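Local coordinates for protein L-hydantoinase (Arthrobacter aurescens, PDB 1GKR) that hydrolyses the cyclic amide ring of hydantoins, preferring aryl- to alkyl-substituted substrates, with two zinc ions in each subunit of a homotetramer, at residues A[234-240]-A[258-263]. Sequence-based numbering, arbitrary orientation.
With ZN (zinc ion), chain E.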
loop_
_atom_site.group_PDB
_atom_site.type_symbol
_atom_site.label_atom_id
_atom_site.label_comp_id
_atom_site.label_asym_id
_atom_site.label_seq_id
_atom_site.Cartn_x
_atom_site.Cartn_y
_atom_site.Cartn_z
ATOM N N ARG A 234 10.447 -5.447 -21.154
ATOM C CA ARG A 234 11.208 -6.028 -20.053
ATOM C C ARG A 234 12.246 -4.970 -19.665
ATOM O O ARG A 234 13.004 -4.487 -20.508
ATOM C CB ARG A 234 11.914 -7.311 -20.479
ATOM C CG ARG A 234 12.146 -8.221 -19.297
ATOM C CD ARG A 234 13.248 -9.208 -19.525
ATOM N NE ARG A 234 12.861 -10.438 -20.216
ATOM C CZ ARG A 234 11.922 -11.279 -19.799
ATOM N NH1 ARG A 234 11.242 -11.020 -18.697
ATOM N NH2 ARG A 234 11.704 -12.409 -20.453
ATOM N N LEU A 235 12.263 -4.603 -18.393
ATOM C CA LEU A 235 13.156 -3.578 -17.892
ATOM C C LEU A 235 14.031 -4.048 -16.740
ATOM O O LEU A 235 13.551 -4.691 -15.812
ATOM C CB LEU A 235 12.320 -2.401 -17.413
ATOM C CG LEU A 235 13.060 -1.385 -16.544
ATOM C CD1 LEU A 235 14.097 -0.701 -17.397
ATOM C CD2 LEU A 235 12.101 -0.353 -15.972
ATOM N N ILE A 236 15.316 -3.738 -16.786
ATOM C CA ILE A 236 16.187 -4.107 -15.681
ATOM C C ILE A 236 16.813 -2.831 -15.168
ATOM O O ILE A 236 17.484 -2.148 -15.929
ATOM C CB ILE A 236 17.365 -4.991 -16.099
ATOM C CG1 ILE A 236 16.883 -6.328 -16.639
ATOM C CG2 ILE A 236 18.265 -5.221 -14.890
ATOM C CD1 ILE A 236 18.025 -7.228 -17.075
ATOM N N VAL A 237 16.606 -2.488 -13.906
ATOM C CA VAL A 237 17.250 -1.291 -13.387
ATOM C C VAL A 237 18.645 -1.712 -12.928
ATOM O O VAL A 237 18.795 -2.553 -12.043
ATOM C CB VAL A 237 16.478 -0.691 -12.215
ATOM C CG1 VAL A 237 17.223 0.525 -11.668
ATOM C CG2 VAL A 237 15.075 -0.308 -12.676
ATOM N N LEU A 238 19.662 -1.129 -13.559
ATOM C CA LEU A 238 21.062 -1.430 -13.278
ATOM C C LEU A 238 21.526 -0.874 -11.955
ATOM O O LEU A 238 20.928 0.060 -11.415
ATOM C CB LEU A 238 21.942 -0.866 -14.387
ATOM C CG LEU A 238 21.695 -1.397 -15.798
ATOM C CD1 LEU A 238 22.480 -0.576 -16.791
ATOM C CD2 LEU A 238 22.106 -2.847 -15.870
ATOM N N HIS A 239 22.607 -1.463 -11.450
ATOM C CA HIS A 239 23.229 -1.075 -10.178
ATOM C C HIS A 239 22.381 -0.239 -9.230
ATOM O O HIS A 239 22.562 0.978 -9.154
ATOM C CB HIS A 239 24.518 -0.314 -10.441
ATOM C CG HIS A 239 24.380 0.727 -11.503
ATOM N ND1 HIS A 239 23.285 1.560 -11.583
ATOM C CD2 HIS A 239 25.196 1.077 -12.524
ATOM C CE1 HIS A 239 23.433 2.381 -12.607
ATOM N NE2 HIS A 239 24.584 2.109 -13.194
ATOM N N VAL A 240 21.457 -0.893 -8.525
ATOM C CA VAL A 240 20.617 -0.229 -7.535
ATOM C C VAL A 240 21.448 -0.246 -6.250
ATOM O O VAL A 240 21.817 -1.313 -5.751
ATOM C CB VAL A 240 19.312 -0.992 -7.336
ATOM C CG1 VAL A 240 18.538 -0.416 -6.155
ATOM C CG2 VAL A 240 18.495 -0.893 -8.599
ATOM N N ASP A 258 6.927 -6.452 -15.536
ATOM C CA ASP A 258 8.102 -7.208 -15.975
ATOM C C ASP A 258 9.360 -6.361 -15.736
ATOM O O ASP A 258 10.075 -6.010 -16.662
ATOM C CB ASP A 258 7.962 -7.552 -17.465
ATOM C CG ASP A 258 8.989 -8.572 -17.935
ATOM O OD1 ASP A 258 9.755 -9.053 -17.077
ATOM O OD2 ASP A 258 9.030 -8.899 -19.152
ATOM N N VAL A 259 9.621 -6.036 -14.481
ATOM C CA VAL A 259 10.764 -5.220 -14.128
ATOM C C VAL A 259 11.647 -5.992 -13.167
ATOM O O VAL A 259 11.151 -6.798 -12.401
ATOM C CB VAL A 259 10.288 -3.929 -13.473
ATOM C CG1 VAL A 259 9.320 -3.245 -14.399
ATOM C CG2 VAL A 259 9.615 -4.227 -12.141
ATOM N N HIS A 260 12.952 -5.743 -13.205
ATOM C CA HIS A 260 13.881 -6.468 -12.346
ATOM C C HIS A 260 14.958 -5.605 -11.740
ATOM O O HIS A 260 15.303 -4.546 -12.260
ATOM C CB HIS A 260 14.509 -7.574 -13.153
ATOM C CG HIS A 260 13.512 -8.309 -13.970
ATOM N ND1 HIS A 260 12.961 -9.504 -13.569
ATOM C CD2 HIS A 260 12.864 -7.955 -15.104
ATOM C CE1 HIS A 260 12.015 -9.855 -14.418
ATOM N NE2 HIS A 260 11.935 -8.929 -15.359
ATOM N N CYS A 261 15.524 -6.082 -10.645
ATOM C CA CYS A 261 16.536 -5.309 -9.960
ATOM C C CYS A 261 17.943 -5.887 -10.000
ATOM O O CYS A 261 18.170 -7.063 -9.699
ATOM C CB CYS A 261 16.102 -5.120 -8.526
ATOM S SG CYS A 261 17.314 -4.306 -7.572
ATOM N N GLU A 262 18.892 -5.051 -10.386
ATOM C CA GLU A 262 20.277 -5.476 -10.429
ATOM C C GLU A 262 21.079 -4.683 -9.419
ATOM O O GLU A 262 20.839 -3.490 -9.226
ATOM C CB GLU A 262 20.905 -5.222 -11.803
ATOM C CG GLU A 262 22.382 -5.627 -11.859
ATOM C CD GLU A 262 23.197 -4.853 -12.879
ATOM O OE1 GLU A 262 23.482 -3.653 -12.675
ATOM O OE2 GLU A 262 23.564 -5.452 -13.897
ATOM N N SER A 263 22.005 -5.353 -8.745
ATOM C CA SER A 263 22.905 -4.652 -7.851
ATOM C C SER A 263 24.238 -5.325 -8.093
ATOM O O SER A 263 24.340 -6.175 -8.972
ATOM C CB SER A 263 22.501 -4.770 -6.397
ATOM O OG SER A 263 23.273 -3.850 -5.649
HETATM ZN ZN ZN E . 25.632 3.324 -14.803
#
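Asp258 begins the contact by pairing with Arg234 where two neighbouring parallel strands, 234-237 and 259-263, come together. Its OD1 lies 3.0 Å from Arg234 NH1, a salt bridge whose hydrogen bond is weak, with the guanidinium and carboxylate planes perpendicular. The same OD1 accepts a straighter bond from His260 NE2 at 2.8 Å, close to the plane of the imidazole, while Asp258 O receives Leu235 N. Without this carboxylate, as with an alanine here, the Arg234 guanidinium would probably lose this counter-charge and the His260 ring would be freer to turn. Val259 follows on the face shared with Leu235, where Val259 CG1 meets Leu235 CD2 in a loose apolar contact. At His260 the backbone reaches both ways, N to Leu235 O and O to Val237 N, and ring atom CD2 rests 3.4 Å from Leu235 O. Cys261 returns to the face of Val259 and Val237, its SG against CG2 of Val240, whose side chain also packs on helix 243-254, which links the strands in a beta-alpha-beta unit of the TIM-barrel hydrolase fold. Glu262 N continues the ladder to Val237 O. With CG anti to the backbone N (chi1 178°), its extended side chain reaches across to the backbone of segment 234-240 at His239, where Glu262 OE1 takes His239 N at 2.7 Å from the anti side, and its O takes Val240 N. Ser263 OG closes the series by donating to Val240 O at 2.9 Å. His239 NE2 binds zinc at 2.3 Å, alongside His183, and Glu262 OE1 also bonds His60, a ligand of the other zinc; this buried second-shell carboxylate thus probably helps position a ligand of each metal.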